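Local coordinates for substrate binding periplasmic protein (Ralstonia solanacearum, PDB 3LOP), which binds leucine in the cleft between its two lobes and probably serves as a periplasmic receptor for amino-acid uptake, at residues 31-36 against 47-52; 211-216 against 223-228; 293-298 against 328-333. All coordinates share one frame; numbering follows the deposited sequence.

All three contacts pack a helix against a strand segment, but their topology differs. Interactions 1 and 2 each lie within a beta-alpha-beta unit, at an edge strand of a separate parallel sheet, with centres about 34 Å apart on opposite sides of the chain's centre. Interaction 3 joins helix 284-303 to the short strand 329-331 and touches interaction 1, since Tyr-32 and Phe-33 pack on Ala-293, Lys-294 and Ala-297. Interactions 2 and 3 are buried, interaction 1 partly so. Only interaction 2 has a direct hydrogen bond across its segments; interaction 1 adds a diol bridge to its apolar packing, and interaction 3 is wholly aliphatic and aromatic.

Interaction 1: residues 31-36 against 47-52; sequences LYFDWL and IRLVAR. With EDO (1,2-ethanediol), chain C.
The second half of a beta-alpha-beta unit, built of strand 6-12, helix 19-38 and strand 47-53, is closed here by Phe-33 of the helix lying against Ile-47 and Leu-49 of the returning strand. CG2 of Ile-47 sits over one face of the phenyl ring in a CH-pi contact, 3.9 Å from the ring centroid and 22° off its normal. The methyl is displaced toward the rim, and its shortest approach is to Phe-33 CD1, at 3.6 Å. With Ile-47 CG2 anti to the backbone N and CG1 beside it, the two branches are divided between partners: CG1 meets CD2 of Leu-36 at 4.0 Å, one helical turn beyond Phe-33. On the other ortho carbon, CD2 of Phe-33 approaches CB of Leu-49 obliquely at 4.0 Å.

Helix and strand run nearly antiparallel, at 161°, as the parallel crossover requires; strand 47-53 pairs with 6-12 through bonds such as those of Arg-48 with Ile-6 and Val-8, and forms the sheet's edge. A 1,2-ethanediol, probably from the crystallisation liquor, bridges the two segments beside Phe-33. Its O2 accepts a nearly straight hydrogen bond from the backbone N of Leu-49 (2.9 Å, 166°), while O1 donates to OD1 of Asp-34 at 3.1 Å, and its C1 rests on CB of Phe-33. In the crystal the diol thus occupies the acceptor position of an edge-strand N-H. The other carboxylate oxygen of Asp-34, OD2, forms a salt bridge with Arg-30, and Asn-37 ND2 donates to the carbonyl of Ile-47.

Interaction 2: residues 211-216 against 223-228; sequences QFVRQY and AQLLGL
Extended from the helix with CG anti to the backbone N (chi1 178°), the side chain of Tyr-216 carries its hydroxyl to the start of the next strand, while CG of Leu-225 lies anti to its own carbonyl carbon (chi1 -58°) and sends the isobutyl group back toward the helix. Ala-223 N donates to Tyr-216 OH at 3.2 Å with an angle of 155°, and lies at the edge of the phenol ring, in its plane. CB of the same alanine is also close, 3.1 Å from Tyr-216 OH, so the hydroxyl receives the N-H with the methyl of the same residue pressed close beside it. The two branches of Leu-225 divide the helix face: CD1 packs on CG1 of Val-213 at 3.7 Å, and CD2 comes obliquely to CD2 of Tyr-216 at 4.3 Å. The polar contact thus lies just before the strand, and the apolar packing two residues on, at Leu-225.

The contact completes the beta-alpha-beta unit of strand 199-203, helix 206-218 and the edge strand 224-227. Val-213 and Tyr-216 also rest on Leu-202 and Ile-200 of the adjoining strand, Phe-212 and Tyr-216 reach helix 186-194, and Leu-226 packs against helix 125-138.

Interaction 3: residues 293-298 against 328-333; sequences AKVLAE and FTVDFT
A single residue, Val-295, makes the whole helix side of this contact, its two methyl groups serving two different partners. CG2 meets CG2 of Val-330 at 3.8 Å, whereas CG1 reaches the far end of the Phe-332 ring, 3.7 Å from CE2 and 4.1 Å from CZ of that phenylalanine. The methyl comes to the ring obliquely, and the side chains of Val-295 and Phe-332 advance on each other from opposite directions.

The valines meet branch to branch because each has CG1 anti to the backbone N (chi1 167° in Val-295, -179° in Val-330) and CG2 beside it. The CG1 branch of Val-330 is used differently: it lies over one face of the Phe-332 ring, offset toward the rim, and so helps to fix the ring that Val-295 touches. No hydrogen bond joins the two segments; the packing is entirely apolar and buried.

An Asx turn spans Asp-331 to Thr-333. Asp-331 OD1 accepts from Thr-333 N at 2.9 Å, met from above the carboxylate plane, and, on its syn lone pair, OD1 also accepts from Thr-333 OG1 at 2.6 Å. This one oxygen, gripped twice, folds the chain into a turn with Phe-332 at its centre.

Strand 329-331 pairs antiparallel with 322-323, and Val-324, just past that partner strand, also touches Val-295. The Phe-332 ring stands edge-to-face with Phe-119, on an outermost strand of the five-stranded parallel sheet; elsewhere helix 284-303 packs Leu-296 on strand 74-78 and Ala-293 on helix 19-38.

Interaction 1: residues 31-36 against 47-52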
loop_
_atom_site.group_PDB
_atom_site.type_symbol
_atom_site.label_atom_id
_atom_site.label_comp_id
_atom_site.label_asym_id
_atom_site.label_seq_id
_atom_site.Cartn_x
_atom_site.Cartn_y
_atom_site.Cartn_z
ATOM N N LEU A 31 14.859 6.967 0.746
ATOM C CA LEU A 31 15.148 8.092 -0.130
ATOM C C LEU A 31 14.712 9.393 0.529
ATOM O O LEU A 31 15.464 10.372 0.551
ATOM C CB LEU A 31 14.427 7.938 -1.473
ATOM C CG LEU A 31 14.573 9.135 -2.422
ATOM C CD1 LEU A 31 16.034 9.342 -2.787
ATOM C CD2 LEU A 31 13.739 8.900 -3.673
ATOM N N TYR A 32 13.496 9.416 1.068
ATOM C CA TYR A 32 13.033 10.641 1.695
ATOM C C TYR A 32 13.914 11.055 2.868
ATOM O O TYR A 32 14.284 12.222 2.990
ATOM C CB TYR A 32 11.588 10.531 2.183
ATOM C CG TYR A 32 11.127 11.864 2.716
ATOM C CD1 TYR A 32 10.844 12.916 1.841
ATOM C CD2 TYR A 32 11.129 12.127 4.085
ATOM C CE1 TYR A 32 10.592 14.198 2.313
ATOM C CE2 TYR A 32 10.878 13.407 4.569
ATOM C CZ TYR A 32 10.616 14.436 3.677
ATOM O OH TYR A 32 10.420 15.715 4.148
ATOM N N PHE A 33 14.253 10.110 3.736
ATOM C CA PHE A 33 15.080 10.455 4.881
ATOM C C PHE A 33 16.496 10.865 4.485
ATOM O O PHE A 33 17.065 11.764 5.096
ATOM C CB PHE A 33 15.092 9.310 5.899
ATOM C CG PHE A 33 13.777 9.130 6.614
ATOM C CD1 PHE A 33 13.099 10.230 7.132
ATOM C CD2 PHE A 33 13.215 7.868 6.769
ATOM C CE1 PHE A 33 11.881 10.076 7.792
ATOM C CE2 PHE A 33 11.996 7.706 7.429
ATOM C CZ PHE A 33 11.330 8.811 7.937
ATOM N N ASP A 34 17.067 10.227 3.466
ATOM C CA ASP A 34 18.407 10.615 3.021
ATOM C C ASP A 34 18.337 12.043 2.483
ATOM O O ASP A 34 19.229 12.850 2.715
ATOM C CB ASP A 34 18.922 9.687 1.914
ATOM C CG ASP A 34 19.368 8.334 2.437
ATOM O OD1 ASP A 34 19.658 8.224 3.647
ATOM O OD2 ASP A 34 19.449 7.382 1.630
ATOM N N TRP A 35 17.261 12.337 1.759
ATOM C CA TRP A 35 17.015 13.658 1.176
ATOM C C TRP A 35 16.857 14.686 2.297
ATOM O O TRP A 35 17.455 15.769 2.259
ATOM C CB TRP A 35 15.755 13.554 0.309
ATOM C CG TRP A 35 15.072 14.825 -0.133
ATOM C CD1 TRP A 35 13.767 15.153 0.098
ATOM C CD2 TRP A 35 15.585 15.839 -1.015
ATOM N NE1 TRP A 35 13.427 16.290 -0.588
ATOM C CE2 TRP A 35 14.524 16.737 -1.280
ATOM C CE3 TRP A 35 16.833 16.077 -1.610
ATOM C CZ2 TRP A 35 14.667 17.850 -2.114
ATOM C CZ3 TRP A 35 16.974 17.189 -2.442
ATOM C CH2 TRP A 35 15.896 18.059 -2.684
ATOM N N LEU A 36 16.070 14.334 3.309
ATOM C CA LEU A 36 15.847 15.213 4.450
ATOM C C LEU A 36 17.178 15.489 5.146
ATOM O O LEU A 36 17.474 16.627 5.522
ATOM C CB LEU A 36 14.871 14.556 5.429
ATOM C CG LEU A 36 14.516 15.335 6.696
ATOM C CD1 LEU A 36 13.808 16.628 6.324
ATOM C CD2 LEU A 36 13.629 14.474 7.584
ATOM N N ILE A 47 18.167 11.786 10.919
ATOM C CA ILE A 47 17.164 10.737 11.018
ATOM C C ILE A 47 17.813 9.432 10.576
ATOM O O ILE A 47 18.490 9.381 9.551
ATOM C CB ILE A 47 15.950 11.018 10.109
ATOM C CG1 ILE A 47 15.332 12.371 10.465
ATOM C CG2 ILE A 47 14.922 9.897 10.255
ATOM C CD1 ILE A 47 14.882 12.492 11.912
ATOM N N ARG A 48 17.628 8.383 11.369
ATOM C CA ARG A 48 18.183 7.082 11.031
ATOM C C ARG A 48 17.045 6.100 10.831
ATOM O O ARG A 48 16.231 5.895 11.730
ATOM C CB ARG A 48 19.098 6.561 12.145
ATOM C CG ARG A 48 19.704 5.200 11.814
ATOM C CD ARG A 48 20.504 4.597 12.959
ATOM N NE ARG A 48 19.669 4.266 14.109
ATOM C CZ ARG A 48 19.996 3.369 15.033
ATOM N NH1 ARG A 48 21.142 2.708 14.941
ATOM N NH2 ARG A 48 19.178 3.130 16.049
ATOM N N LEU A 49 16.981 5.509 9.644
ATOM C CA LEU A 49 15.953 4.523 9.340
ATOM C C LEU A 49 16.579 3.143 9.419
ATOM O O LEU A 49 17.572 2.866 8.747
ATOM C CB LEU A 49 15.382 4.744 7.938
ATOM C CG LEU A 49 14.456 3.636 7.420
ATOM C CD1 LEU A 49 13.219 3.525 8.303
ATOM C CD2 LEU A 49 14.055 3.942 5.985
ATOM N N VAL A 50 16.002 2.285 10.254
ATOM C CA VAL A 50 16.487 0.924 10.421
ATOM C C VAL A 50 15.402 -0.002 9.887
ATOM O O VAL A 50 14.244 0.086 10.295
ATOM C CB VAL A 50 16.752 0.604 11.909
ATOM C CG1 VAL A 50 17.357 -0.785 12.048
ATOM C CG2 VAL A 50 17.683 1.647 12.510
ATOM N N ALA A 51 15.772 -0.888 8.972
ATOM C CA ALA A 51 14.809 -1.811 8.389
ATOM C C ALA A 51 15.198 -3.258 8.652
ATOM O O ALA A 51 16.364 -3.559 8.902
ATOM C CB ALA A 51 14.704 -1.569 6.884
ATOM N N ARG A 52 14.212 -4.149 8.617
ATOM C CA ARG A 52 14.476 -5.565 8.824
ATOM C C ARG A 52 13.501 -6.392 8.008
ATOM O O ARG A 52 12.300 -6.119 7.966
ATOM C CB ARG A 52 14.380 -5.947 10.305
ATOM C CG ARG A 52 14.936 -7.341 10.608
ATOM C CD ARG A 52 15.201 -7.520 12.092
ATOM N NE ARG A 52 16.214 -6.577 12.551
ATOM C CZ ARG A 52 16.484 -6.332 13.827
ATOM N NH1 ARG A 52 15.820 -6.966 14.780
ATOM N NH2 ARG A 52 17.400 -5.428 14.149
HETATM C C1 EDO C . 18.114 7.592 6.496
HETATM O O1 EDO C . 17.733 6.659 5.483
HETATM C C2 EDO C . 19.431 7.154 7.124
HETATM O O2 EDO C . 19.221 5.960 7.874
#

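Interaction 2: residues 211-216 against 223-228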
loop_
_atom_site.group_PDB
_atom_site.type_symbol
_atom_site.label_atom_id
_atom_site.label_comp_id
_atom_site.label_asym_id
_atom_site.label_seq_id
_atom_site.Cartn_x
_atom_site.Cartn_y
_atom_site.Cartn_z
ATOM N N GLN A 211 1.152 -13.109 -12.033
ATOM C CA GLN A 211 1.104 -14.455 -12.584
ATOM C C GLN A 211 -0.308 -14.801 -13.041
ATOM O O GLN A 211 -0.493 -15.412 -14.094
ATOM C CB GLN A 211 1.595 -15.471 -11.556
ATOM C CG GLN A 211 3.095 -15.403 -11.329
ATOM C CD GLN A 211 3.883 -15.791 -12.566
ATOM O OE1 GLN A 211 5.086 -15.548 -12.651
ATOM N NE2 GLN A 211 3.207 -16.409 -13.532
ATOM N N PHE A 212 -1.307 -14.402 -12.260
ATOM C CA PHE A 212 -2.682 -14.683 -12.645
ATOM C C PHE A 212 -3.018 -13.972 -13.955
ATOM O O PHE A 212 -3.549 -14.578 -14.884
ATOM C CB PHE A 212 -3.667 -14.219 -11.566
ATOM C CG PHE A 212 -5.102 -14.424 -11.952
ATOM C CD1 PHE A 212 -5.746 -15.627 -11.681
ATOM C CD2 PHE A 212 -5.789 -13.441 -12.660
ATOM C CE1 PHE A 212 -7.053 -15.850 -12.120
ATOM C CE2 PHE A 212 -7.091 -13.654 -13.103
ATOM C CZ PHE A 212 -7.725 -14.862 -12.832
ATOM N N VAL A 213 -2.709 -12.682 -14.028
ATOM C CA VAL A 213 -3.000 -11.910 -15.231
ATOM C C VAL A 213 -2.313 -12.470 -16.475
ATOM O O VAL A 213 -2.954 -12.643 -17.511
ATOM C CB VAL A 213 -2.610 -10.424 -15.048
ATOM C CG1 VAL A 213 -2.781 -9.666 -16.354
ATOM C CG2 VAL A 213 -3.487 -9.797 -13.974
ATOM N N ARG A 214 -1.019 -12.766 -16.377
ATOM C CA ARG A 214 -0.296 -13.304 -17.525
ATOM C C ARG A 214 -0.905 -14.613 -18.014
ATOM O O ARG A 214 -1.168 -14.779 -19.205
ATOM C CB ARG A 214 1.182 -13.533 -17.181
ATOM C CG ARG A 214 1.980 -14.161 -18.328
ATOM C CD ARG A 214 3.430 -14.451 -17.945
ATOM N NE ARG A 214 4.283 -13.264 -17.960
ATOM C CZ ARG A 214 4.645 -12.606 -19.058
ATOM N NH1 ARG A 214 4.230 -13.010 -20.251
ATOM N NH2 ARG A 214 5.438 -11.547 -18.966
ATOM N N GLN A 215 -1.126 -15.540 -17.089
ATOM C CA GLN A 215 -1.688 -16.848 -17.420
ATOM C C GLN A 215 -3.133 -16.787 -17.894
ATOM O O GLN A 215 -3.510 -17.465 -18.848
ATOM C CB GLN A 215 -1.579 -17.776 -16.210
ATOM C CG GLN A 215 -0.147 -18.152 -15.853
ATOM C CD GLN A 215 -0.039 -18.847 -14.509
ATOM O OE1 GLN A 215 -0.819 -19.745 -14.197
ATOM N NE2 GLN A 215 0.944 -18.442 -13.709
ATOM N N TYR A 216 -3.949 -15.984 -17.219
ATOM C CA TYR A 216 -5.354 -15.851 -17.585
ATOM C C TYR A 216 -5.491 -15.359 -19.024
ATOM O O TYR A 216 -6.235 -15.937 -19.816
ATOM C CB TYR A 216 -6.055 -14.881 -16.627
ATOM C CG TYR A 216 -7.513 -14.623 -16.946
ATOM C CD1 TYR A 216 -8.478 -15.611 -16.750
ATOM C CD2 TYR A 216 -7.924 -13.397 -17.466
ATOM C CE1 TYR A 216 -9.817 -15.383 -17.068
ATOM C CE2 TYR A 216 -9.255 -13.160 -17.785
ATOM C CZ TYR A 216 -10.196 -14.156 -17.587
ATOM O OH TYR A 216 -11.511 -13.927 -17.930
ATOM N N ALA A 223 -11.946 -11.270 -19.624
ATOM C CA ALA A 223 -12.561 -10.376 -18.648
ATOM C C ALA A 223 -11.776 -9.091 -18.407
ATOM O O ALA A 223 -10.554 -9.061 -18.537
ATOM C CB ALA A 223 -12.754 -11.112 -17.321
ATOM N N GLN A 224 -12.500 -8.024 -18.078
ATOM C CA GLN A 224 -11.877 -6.745 -17.747
ATOM C C GLN A 224 -11.191 -7.008 -16.410
ATOM O O GLN A 224 -11.775 -7.631 -15.526
ATOM C CB GLN A 224 -12.952 -5.669 -17.576
ATOM C CG GLN A 224 -12.481 -4.395 -16.883
ATOM C CD GLN A 224 -11.462 -3.632 -17.700
ATOM O OE1 GLN A 224 -11.694 -3.339 -18.874
ATOM N NE2 GLN A 224 -10.327 -3.299 -17.086
ATOM N N LEU A 225 -9.958 -6.542 -16.260
ATOM C CA LEU A 225 -9.229 -6.764 -15.022
ATOM C C LEU A 225 -9.099 -5.497 -14.194
ATOM O O LEU A 225 -8.932 -4.400 -14.730
ATOM C CB LEU A 225 -7.839 -7.328 -15.335
ATOM C CG LEU A 225 -7.841 -8.644 -16.123
ATOM C CD1 LEU A 225 -6.439 -8.945 -16.631
ATOM C CD2 LEU A 225 -8.363 -9.774 -15.243
ATOM N N LEU A 226 -9.190 -5.658 -12.878
ATOM C CA LEU A 226 -9.056 -4.544 -11.950
ATOM C C LEU A 226 -8.586 -5.110 -10.618
ATOM O O LEU A 226 -8.727 -6.304 -10.369
ATOM C CB LEU A 226 -10.390 -3.803 -11.777
ATOM C CG LEU A 226 -11.614 -4.563 -11.261
ATOM C CD1 LEU A 226 -12.627 -3.563 -10.725
ATOM C CD2 LEU A 226 -12.222 -5.407 -12.373
ATOM N N GLY A 227 -8.024 -4.262 -9.764
ATOM C CA GLY A 227 -7.542 -4.755 -8.488
ATOM C C GLY A 227 -7.185 -3.679 -7.487
ATOM O O GLY A 227 -7.205 -2.488 -7.798
ATOM N N LEU A 228 -6.856 -4.118 -6.276
ATOM C CA LEU A 228 -6.497 -3.225 -5.179
ATOM C C LEU A 228 -5.139 -2.548 -5.355
ATOM O O LEU A 228 -4.302 -2.999 -6.137
ATOM C CB LEU A 228 -6.495 -4.002 -3.861
ATOM C CG LEU A 228 -7.845 -4.541 -3.381
ATOM C CD1 LEU A 228 -7.638 -5.422 -2.154
ATOM C CD2 LEU A 228 -8.777 -3.385 -3.067
#

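Interaction 3: residues 293-298 against 328-333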
loop_
_atom_site.group_PDB
_atom_site.type_symbol
_atom_site.label_atom_id
_atom_site.label_comp_id
_atom_site.label_asym_id
_atom_site.label_seq_id
_atom_site.Cartn_x
_atom_site.Cartn_y
_atom_site.Cartn_z
ATOM N N ALA A 293 7.039 8.495 4.930
ATOM C CA ALA A 293 8.204 9.042 5.611
ATOM C C ALA A 293 8.078 10.550 5.807
ATOM O O ALA A 293 8.430 11.071 6.863
ATOM C CB ALA A 293 9.472 8.719 4.826
ATOM N N LYS A 294 7.567 11.249 4.796
ATOM C CA LYS A 294 7.417 12.697 4.893
ATOM C C LYS A 294 6.373 13.075 5.943
ATOM O O LYS A 294 6.553 14.039 6.684
ATOM C CB LYS A 294 7.044 13.296 3.533
ATOM C CG LYS A 294 7.079 14.817 3.532
ATOM C CD LYS A 294 6.982 15.391 2.129
ATOM C CE LYS A 294 7.118 16.906 2.164
ATOM N NZ LYS A 294 7.046 17.493 0.797
ATOM N N VAL A 295 5.278 12.321 6.003
ATOM C CA VAL A 295 4.237 12.586 6.990
ATOM C C VAL A 295 4.815 12.398 8.394
ATOM O O VAL A 295 4.584 13.212 9.289
ATOM C CB VAL A 295 3.034 11.635 6.798
ATOM C CG1 VAL A 295 2.107 11.703 8.005
ATOM C CG2 VAL A 295 2.274 12.020 5.540
ATOM N N LEU A 296 5.570 11.319 8.582
ATOM C CA LEU A 296 6.184 11.052 9.875
ATOM C C LEU A 296 7.195 12.144 10.215
ATOM O O LEU A 296 7.264 12.601 11.352
ATOM C CB LEU A 296 6.875 9.683 9.863
ATOM C CG LEU A 296 7.679 9.306 11.111
ATOM C CD1 LEU A 296 6.804 9.378 12.362
ATOM C CD2 LEU A 296 8.239 7.900 10.930
ATOM N N ALA A 297 7.973 12.568 9.223
ATOM C CA ALA A 297 8.972 13.607 9.439
ATOM C C ALA A 297 8.342 14.905 9.942
ATOM O O ALA A 297 8.906 15.573 10.805
ATOM C CB ALA A 297 9.752 13.865 8.151
ATOM N N GLU A 298 7.179 15.262 9.402
ATOM C CA GLU A 298 6.491 16.478 9.821
ATOM C C GLU A 298 6.069 16.350 11.283
ATOM O O GLU A 298 6.161 17.305 12.053
ATOM C CB GLU A 298 5.268 16.725 8.934
ATOM C CG GLU A 298 4.375 17.896 9.353
ATOM C CD GLU A 298 5.092 19.241 9.389
ATOM O OE1 GLU A 298 6.174 19.382 8.781
ATOM O OE2 GLU A 298 4.554 20.169 10.026
ATOM N N PHE A 328 -2.093 16.785 -1.598
ATOM C CA PHE A 328 -2.269 15.474 -0.986
ATOM C C PHE A 328 -2.091 15.755 0.496
ATOM O O PHE A 328 -0.973 15.804 1.008
ATOM C CB PHE A 328 -1.215 14.482 -1.486
ATOM C CG PHE A 328 -1.454 13.071 -1.026
ATOM C CD1 PHE A 328 -0.994 12.640 0.214
ATOM C CD2 PHE A 328 -2.175 12.186 -1.818
ATOM C CE1 PHE A 328 -1.252 11.344 0.660
ATOM C CE2 PHE A 328 -2.440 10.892 -1.382
ATOM C CZ PHE A 328 -1.977 10.469 -0.139
ATOM N N THR A 329 -3.213 15.964 1.174
ATOM C CA THR A 329 -3.206 16.298 2.589
ATOM C C THR A 329 -3.561 15.137 3.497
ATOM O O THR A 329 -4.279 14.221 3.106
ATOM C CB THR A 329 -4.181 17.450 2.869
ATOM O OG1 THR A 329 -5.488 17.089 2.402
ATOM C CG2 THR A 329 -3.726 18.712 2.154
ATOM N N VAL A 330 -3.055 15.200 4.724
ATOM C CA VAL A 330 -3.305 14.172 5.716
ATOM C C VAL A 330 -3.918 14.789 6.969
ATOM O O VAL A 330 -3.415 15.783 7.497
ATOM C CB VAL A 330 -1.994 13.452 6.089
ATOM C CG1 VAL A 330 -2.268 12.358 7.102
ATOM C CG2 VAL A 330 -1.346 12.879 4.837
ATOM N N ASP A 331 -5.018 14.203 7.428
ATOM C CA ASP A 331 -5.707 14.668 8.625
ATOM C C ASP A 331 -5.913 13.478 9.557
ATOM O O ASP A 331 -6.745 12.609 9.289
ATOM C CB ASP A 331 -7.059 15.287 8.242
ATOM C CG ASP A 331 -7.917 15.622 9.449
ATOM O OD1 ASP A 331 -7.375 15.662 10.571
ATOM O OD2 ASP A 331 -9.135 15.856 9.270
ATOM N N PHE A 332 -5.145 13.436 10.646
ATOM C CA PHE A 332 -5.254 12.343 11.608
ATOM C C PHE A 332 -6.113 12.696 12.817
ATOM O O PHE A 332 -6.198 11.911 13.760
ATOM C CB PHE A 332 -3.870 11.915 12.119
ATOM C CG PHE A 332 -3.011 11.224 11.094
ATOM C CD1 PHE A 332 -3.534 10.228 10.269
ATOM C CD2 PHE A 332 -1.656 11.522 11.003
ATOM C CE1 PHE A 332 -2.713 9.538 9.372
ATOM C CE2 PHE A 332 -0.826 10.837 10.111
ATOM C CZ PHE A 332 -1.358 9.843 9.296
ATOM N N THR A 333 -6.747 13.865 12.807
ATOM C CA THR A 333 -7.569 14.262 13.950
ATOM C C THR A 333 -8.806 13.381 14.121
ATOM O O THR A 333 -9.321 13.236 15.231
ATOM C CB THR A 333 -7.993 15.749 13.867
ATOM O OG1 THR A 333 -8.792 15.969 12.700
ATOM C CG2 THR A 333 -6.763 16.641 13.818
#